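PDB 5ZQI: alginate lyase AlgAT5 from Defluviitalea, which probably cleaves alginate by beta-elimination, as other family 7 polysaccharide lyases do, and has a beta-sandwich fold. Local coordinates for residues 69-74 and 85-90; 243-246 and 250-253; 202-207 and 260-265. All blocks are in the same frame, centred on the assembly; numbering follows the deposited sequence.

The three contacts lie in different parts of one beta-sandwich chain and do not touch each other. The centres of interactions 1 and 2 are about 20 Å apart, as are those of 1 and 3; those of 2 and 3 are about 24 Å apart. Interaction 1 closes first along the chain. Interaction 2 is nested in the loop closed by interaction 3. Interaction 1 packs a loop against the end of strand 67-70 in the larger sheet. Interaction 2 ties the loop that runs from strand 241-243 of that sheet to strand 256-269 of the other. Interaction 3 spans strand 142-153 within the seven-stranded sheet. Two of them lie in connections between the sheets, and the third on the surface of one sheet.

Interaction 1 (69-74 and 85-90); sequences LTLPIN and DSYEHS
Leu69 and Leu71 both reach the ring of Tyr87. Two contacts here are apolar. CD2 of Leu69 lies 4.0 Å from CE2 of Tyr87, and the two side chains cross at about a right angle. Leu71 and Tyr87 come from opposite directions, with Leu71 CD2 4.1 Å from Tyr87 CE2. Leu71 CD1 also makes a van der Waals contact with the hydroxyl, 3.4 Å from Tyr87 OH. The first torsion of Tyr87 sets CG anti to the backbone N (chi1 -178°), which extends the ring from the loop toward the two leucines. Phe93, on strand 93-95 of the other sheet, also touches Leu69 and Tyr87.

Ile73 and His89 make a further van der Waals contact. Ile73 CD1 meets the imidazole of His89 obliquely, 3.6 Å from NE2 and 3.8 Å from CD2. The isoleucine branch is extended (chi2 168°), and the methyl at its end does the touching.

His89 ND1 takes hydrogen bonds from the backbone N atoms of Glu91 and Tyr92, which fixes the turn of its ring. The hydroxyl of Tyr87 lies at the imidazole edge, in its plane. Leu69 and Leu71 have backbone bonds to Ile79 and Glu77.

The loop thus covers the end of strand 67-70 while the chain passes from strand 78-79 in one sheet to strand 93-95 in the other, a sheet-to-sheet connection of the beta-sandwich fold.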
# COMPACT_ATOMS: atom_id res chain seq x y z
N LEU A 69 2.79 -9.64 5.44
CA LEU A 69 2.48 -9.59 4.01
C LEU A 69 1.26 -10.44 3.68
O LEU A 69 1.20 -11.59 4.11
CB LEU A 69 3.68 -10.08 3.19
CG LEU A 69 3.49 -10.16 1.68
CD1 LEU A 69 3.43 -8.80 1.04
CD2 LEU A 69 4.65 -10.98 1.07
N THR A 70 0.31 -9.88 2.92
CA THR A 70 -0.76 -10.65 2.30
C THR A 70 -0.45 -10.85 0.82
O THR A 70 -0.09 -9.89 0.12
CB THR A 70 -2.11 -9.99 2.47
OG1 THR A 70 -2.36 -9.79 3.87
CG2 THR A 70 -3.22 -10.86 1.83
N LEU A 71 -0.59 -12.10 0.34
CA LEU A 71 -0.30 -12.49 -1.03
C LEU A 71 -1.54 -12.52 -1.90
O LEU A 71 -2.68 -12.56 -1.42
CB LEU A 71 0.33 -13.88 -1.04
CG LEU A 71 1.73 -14.02 -0.44
CD1 LEU A 71 2.10 -15.50 -0.28
CD2 LEU A 71 2.78 -13.30 -1.22
N PRO A 72 -1.33 -12.51 -3.25
CA PRO A 72 -2.47 -12.67 -4.17
C PRO A 72 -2.75 -14.11 -4.60
O PRO A 72 -3.48 -14.38 -5.56
CB PRO A 72 -2.05 -11.83 -5.38
CG PRO A 72 -0.54 -12.03 -5.40
CD PRO A 72 -0.11 -12.02 -3.94
N ILE A 73 -2.15 -15.06 -3.87
CA ILE A 73 -2.26 -16.49 -4.16
C ILE A 73 -2.46 -17.22 -2.84
O ILE A 73 -2.46 -16.61 -1.77
CB ILE A 73 -1.02 -17.06 -4.90
CG1 ILE A 73 0.22 -16.78 -4.06
CG2 ILE A 73 -0.93 -16.46 -6.30
CD1 ILE A 73 1.46 -17.56 -4.55
N ASN A 74 -2.64 -18.55 -2.93
CA ASN A 74 -2.71 -19.41 -1.75
C ASN A 74 -3.79 -18.96 -0.77
O ASN A 74 -3.59 -18.96 0.45
CB ASN A 74 -1.35 -19.49 -1.06
CG ASN A 74 -0.25 -20.02 -1.98
OD1 ASN A 74 -0.51 -20.72 -2.96
ND2 ASN A 74 0.97 -19.64 -1.69
N ASP A 85 11.15 -12.43 7.15
CA ASP A 85 12.53 -11.99 7.01
C ASP A 85 13.28 -12.74 5.90
O ASP A 85 14.22 -12.20 5.33
CB ASP A 85 13.27 -12.17 8.34
CG ASP A 85 14.70 -11.63 8.30
OD1 ASP A 85 14.85 -10.42 8.06
OD2 ASP A 85 15.67 -12.42 8.47
N SER A 86 12.91 -13.98 5.62
CA SER A 86 13.61 -14.77 4.61
C SER A 86 12.74 -15.08 3.39
O SER A 86 13.11 -15.93 2.57
CB SER A 86 14.16 -16.07 5.22
OG SER A 86 13.10 -16.88 5.69
N TYR A 87 11.60 -14.41 3.26
CA TYR A 87 10.62 -14.76 2.23
C TYR A 87 10.79 -13.93 0.95
O TYR A 87 11.02 -12.71 0.99
CB TYR A 87 9.19 -14.55 2.77
CG TYR A 87 8.13 -14.93 1.76
CD1 TYR A 87 7.75 -16.26 1.58
CD2 TYR A 87 7.54 -13.96 0.95
CE1 TYR A 87 6.78 -16.58 0.64
CE2 TYR A 87 6.57 -14.29 -0.00
CZ TYR A 87 6.24 -15.60 -0.18
OH TYR A 87 5.33 -15.95 -1.16
N GLU A 88 10.61 -14.59 -0.19
CA GLU A 88 10.39 -13.89 -1.45
C GLU A 88 9.47 -14.76 -2.31
O GLU A 88 9.30 -15.96 -2.06
CB GLU A 88 11.71 -13.59 -2.19
CG GLU A 88 12.45 -14.81 -2.68
CD GLU A 88 13.59 -14.48 -3.61
OE1 GLU A 88 14.58 -15.26 -3.66
OE2 GLU A 88 13.48 -13.46 -4.35
N HIS A 89 8.88 -14.14 -3.32
CA HIS A 89 8.15 -14.84 -4.37
C HIS A 89 8.59 -14.24 -5.70
O HIS A 89 8.40 -13.04 -5.92
CB HIS A 89 6.65 -14.70 -4.20
CG HIS A 89 5.87 -15.58 -5.12
ND1 HIS A 89 5.88 -15.42 -6.49
CD2 HIS A 89 5.12 -16.68 -4.88
CE1 HIS A 89 5.14 -16.36 -7.04
NE2 HIS A 89 4.66 -17.12 -6.09
N SER A 90 9.14 -15.08 -6.57
CA SER A 90 9.79 -14.63 -7.81
C SER A 90 8.86 -13.79 -8.70
O SER A 90 9.35 -13.01 -9.51
CB SER A 90 10.30 -15.84 -8.57
OG SER A 90 9.22 -16.60 -9.04

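Interaction 2 (243-246 and 250-253); sequences TQSN and GDSE
Ser245 lays its CB and hydroxyl against one oxygen of the Asp251 carboxylate. Its OG donates a hydrogen bond of 2.7 Å to OD2 of Asp251. The hydroxyl meets OD2 on the anti side, 16° out of the carboxylate plane. Ser245 CB follows at 3.5 Å from the same OD2. The serine hydroxyl is anti to its own backbone N (chi1 -169°), a setting that turns it to the aspartate.

The backbones come close beside this bond without pairing. Asn246 O is 3.7 Å from Asp251 N. The CB of Asn246 points away from 250-253; its OD1 bonds to Ser248 OG and its ND2 to Ser117 O.

The aspartate is buried and has further partners. Val157 N bonds to OD1, and Lys158 N bonds to OD2. Replacing Asp251 with an alanine would probably leave the Ser245 hydroxyl and these two backbone N-H groups without their acceptor and let the loop shift.

The Ser245 bond closes the loop on itself, and the bonds from Val157 N and Lys158 N join it to the loop before strand 160-167. Together the three donors probably stabilise the negative charge of the carboxylate.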
# COMPACT_ATOMS: atom_id res chain seq x y z
N THR A 243 -4.71 -4.18 -6.19
CA THR A 243 -5.20 -4.01 -7.56
C THR A 243 -6.72 -3.91 -7.58
O THR A 243 -7.41 -4.87 -7.22
CB THR A 243 -4.73 -5.18 -8.42
OG1 THR A 243 -3.29 -5.20 -8.38
CG2 THR A 243 -5.18 -5.00 -9.87
N GLN A 244 -7.26 -2.78 -8.04
CA GLN A 244 -8.72 -2.56 -7.98
C GLN A 244 -9.39 -3.06 -9.26
O GLN A 244 -10.16 -2.35 -9.90
CB GLN A 244 -9.06 -1.10 -7.73
CG GLN A 244 -8.30 -0.47 -6.60
CD GLN A 244 -8.72 -1.00 -5.27
OE1 GLN A 244 -9.82 -0.71 -4.81
NE2 GLN A 244 -7.84 -1.75 -4.62
N SER A 245 -9.11 -4.29 -9.63
CA SER A 245 -9.82 -4.93 -10.73
C SER A 245 -9.84 -6.43 -10.50
O SER A 245 -9.15 -6.96 -9.63
CB SER A 245 -9.20 -4.57 -12.08
OG SER A 245 -10.10 -5.01 -13.07
N ASN A 246 -10.67 -7.10 -11.28
CA ASN A 246 -10.82 -8.56 -11.27
C ASN A 246 -11.50 -8.94 -12.58
O ASN A 246 -11.78 -8.09 -13.43
CB ASN A 246 -11.57 -8.99 -10.01
CG ASN A 246 -12.97 -8.38 -9.92
OD1 ASN A 246 -13.68 -8.32 -10.91
ND2 ASN A 246 -13.35 -7.91 -8.74
N GLY A 250 -13.91 -7.30 -16.58
CA GLY A 250 -13.49 -7.49 -17.94
C GLY A 250 -11.99 -7.65 -18.12
O GLY A 250 -11.54 -7.90 -19.22
N ASP A 251 -11.21 -7.52 -17.05
CA ASP A 251 -9.79 -7.78 -17.16
C ASP A 251 -9.52 -9.28 -17.23
O ASP A 251 -10.29 -10.09 -16.71
CB ASP A 251 -9.04 -7.14 -15.98
CG ASP A 251 -8.66 -5.68 -16.27
OD1 ASP A 251 -7.90 -5.48 -17.25
OD2 ASP A 251 -9.13 -4.76 -15.57
N SER A 252 -8.43 -9.64 -17.90
CA SER A 252 -7.99 -11.02 -17.95
C SER A 252 -7.35 -11.43 -16.62
O SER A 252 -6.94 -10.61 -15.81
CB SER A 252 -7.00 -11.22 -19.09
OG SER A 252 -5.77 -10.62 -18.81
N GLU A 253 -7.27 -12.75 -16.40
CA GLU A 253 -6.68 -13.24 -15.16
C GLU A 253 -5.24 -12.78 -14.99
O GLU A 253 -4.80 -12.56 -13.86
CB GLU A 253 -6.76 -14.77 -15.11
CG GLU A 253 -8.18 -15.32 -14.94
CD GLU A 253 -8.26 -16.81 -15.12
OE1 GLU A 253 -7.20 -17.46 -15.27
OE2 GLU A 253 -9.38 -17.35 -15.13

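Interaction 3 (202-207 and 260-265); sequences GTRFTV and EIYNLV
The guanidinium of Arg204 lies flat with one face on the ring of Tyr262, the planes 14° apart. A water and Asn263 ND2 lie at its edge. Tyr262 and Asn263 form a classic beta bulge opposite Asp148, in strand 256-269 of the sandwich's seven-stranded sheet.

The stack is offset and is a cation-pi contact. Arg204 CZ is 4.0 Å from the Tyr262 ring centroid, 30° off the ring normal. NH1 of Arg204 comes nearest, 3.5 Å from Tyr262 CD2. The methylene before the guanidinium adds a CH-pi contact, with Arg204 CD 4.2 Å from the Tyr262 centroid. The arginine chain is extended from CG to NE, and this carries the charged end across strand 142-153 to the bulge.

Outside the two segments, Asp148 on that middle strand joins the two sides. Arg204 NH2 forms a salt bridge with Asp148 OD2, and the same oxygen accepts a hydrogen bond from Asn263 ND2. On the far end of the tyrosine, OH bonds to Lys150 NZ. The contact lies at the protein surface.

Arg204 NH2 and Asn263 ND2 are both donors and do not bond to each other. Water 1 accepts from both, 2.7 Å from Arg204 NH2 and 3.1 Å from Asn263 ND2.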
# COMPACT_ATOMS: atom_id res chain seq x y z
N GLY A 202 6.21 4.55 -14.07
CA GLY A 202 7.64 4.50 -13.90
C GLY A 202 8.24 5.70 -13.20
O GLY A 202 9.44 5.71 -12.95
N THR A 203 7.43 6.69 -12.85
CA THR A 203 7.92 7.91 -12.23
C THR A 203 8.01 7.71 -10.71
O THR A 203 7.00 7.43 -10.05
CB THR A 203 7.01 9.10 -12.58
OG1 THR A 203 6.92 9.25 -14.01
CG2 THR A 203 7.59 10.39 -11.95
N ARG A 204 9.21 7.88 -10.16
CA ARG A 204 9.43 7.80 -8.72
C ARG A 204 8.81 9.00 -8.02
O ARG A 204 8.94 10.14 -8.47
CB ARG A 204 10.94 7.71 -8.42
CG ARG A 204 11.30 7.24 -7.01
CD ARG A 204 12.75 6.81 -6.93
NE ARG A 204 13.21 6.73 -5.55
CZ ARG A 204 14.42 6.36 -5.19
NH1 ARG A 204 15.32 6.04 -6.12
NH2 ARG A 204 14.73 6.28 -3.90
N PHE A 205 8.11 8.73 -6.91
CA PHE A 205 7.55 9.79 -6.09
C PHE A 205 7.58 9.38 -4.63
O PHE A 205 7.66 8.19 -4.29
CB PHE A 205 6.09 10.16 -6.49
CG PHE A 205 5.08 9.08 -6.28
CD1 PHE A 205 4.80 8.20 -7.26
CD2 PHE A 205 4.31 8.99 -5.11
CE1 PHE A 205 3.80 7.19 -7.11
CE2 PHE A 205 3.36 8.01 -4.95
CZ PHE A 205 3.14 7.07 -5.94
N THR A 206 7.48 10.38 -3.76
CA THR A 206 7.26 10.14 -2.34
C THR A 206 5.88 10.60 -1.94
O THR A 206 5.41 11.66 -2.37
CB THR A 206 8.32 10.84 -1.48
OG1 THR A 206 8.19 12.26 -1.56
CG2 THR A 206 9.67 10.44 -1.95
N VAL A 207 5.22 9.81 -1.11
CA VAL A 207 3.97 10.18 -0.48
C VAL A 207 4.15 10.02 1.02
O VAL A 207 4.67 9.00 1.49
CB VAL A 207 2.79 9.37 -1.03
CG1 VAL A 207 2.95 7.87 -0.85
CG2 VAL A 207 1.49 9.87 -0.41
N GLU A 260 6.98 -0.65 -7.35
CA GLU A 260 8.30 -0.88 -6.79
C GLU A 260 8.50 0.14 -5.67
O GLU A 260 8.35 1.35 -5.90
CB GLU A 260 9.39 -0.75 -7.85
CG GLU A 260 9.24 -1.74 -9.00
CD GLU A 260 10.43 -1.82 -9.94
OE1 GLU A 260 11.53 -1.31 -9.58
OE2 GLU A 260 10.26 -2.40 -11.02
N ILE A 261 8.78 -0.35 -4.46
CA ILE A 261 9.00 0.50 -3.29
C ILE A 261 10.51 0.53 -3.00
O ILE A 261 11.12 -0.51 -2.72
CB ILE A 261 8.21 0.03 -2.05
CG1 ILE A 261 6.72 0.04 -2.38
CG2 ILE A 261 8.58 0.89 -0.83
CD1 ILE A 261 5.80 -0.28 -1.18
N TYR A 262 11.08 1.73 -3.01
CA TYR A 262 12.49 1.98 -2.74
C TYR A 262 12.79 2.23 -1.27
O TYR A 262 13.82 1.78 -0.77
CB TYR A 262 12.94 3.20 -3.56
CG TYR A 262 13.07 2.96 -5.02
CD1 TYR A 262 11.96 2.97 -5.85
CD2 TYR A 262 14.31 2.69 -5.60
CE1 TYR A 262 12.09 2.68 -7.13
CE2 TYR A 262 14.44 2.45 -6.93
CZ TYR A 262 13.36 2.40 -7.68
OH TYR A 262 13.47 2.20 -9.08
N ASN A 263 11.89 2.93 -0.58
CA ASN A 263 12.04 3.25 0.83
C ASN A 263 10.65 3.28 1.44
O ASN A 263 9.67 3.64 0.78
CB ASN A 263 12.76 4.60 1.05
CG ASN A 263 14.19 4.63 0.51
OD1 ASN A 263 15.13 4.08 1.11
ND2 ASN A 263 14.36 5.26 -0.64
N LEU A 264 10.57 2.90 2.71
CA LEU A 264 9.32 2.76 3.45
C LEU A 264 9.65 2.97 4.92
O LEU A 264 10.53 2.29 5.45
CB LEU A 264 8.71 1.38 3.23
CG LEU A 264 7.40 1.08 3.95
CD1 LEU A 264 6.31 2.00 3.48
CD2 LEU A 264 7.01 -0.39 3.66
N VAL A 265 8.96 3.90 5.56
CA VAL A 265 9.15 4.16 6.98
C VAL A 265 7.81 4.48 7.63
O VAL A 265 6.97 5.19 7.08
CB VAL A 265 10.16 5.30 7.25
CG1 VAL A 265 9.65 6.64 6.80
CG2 VAL A 265 10.60 5.35 8.71
O HOH W 1 16.79 5.01 -2.61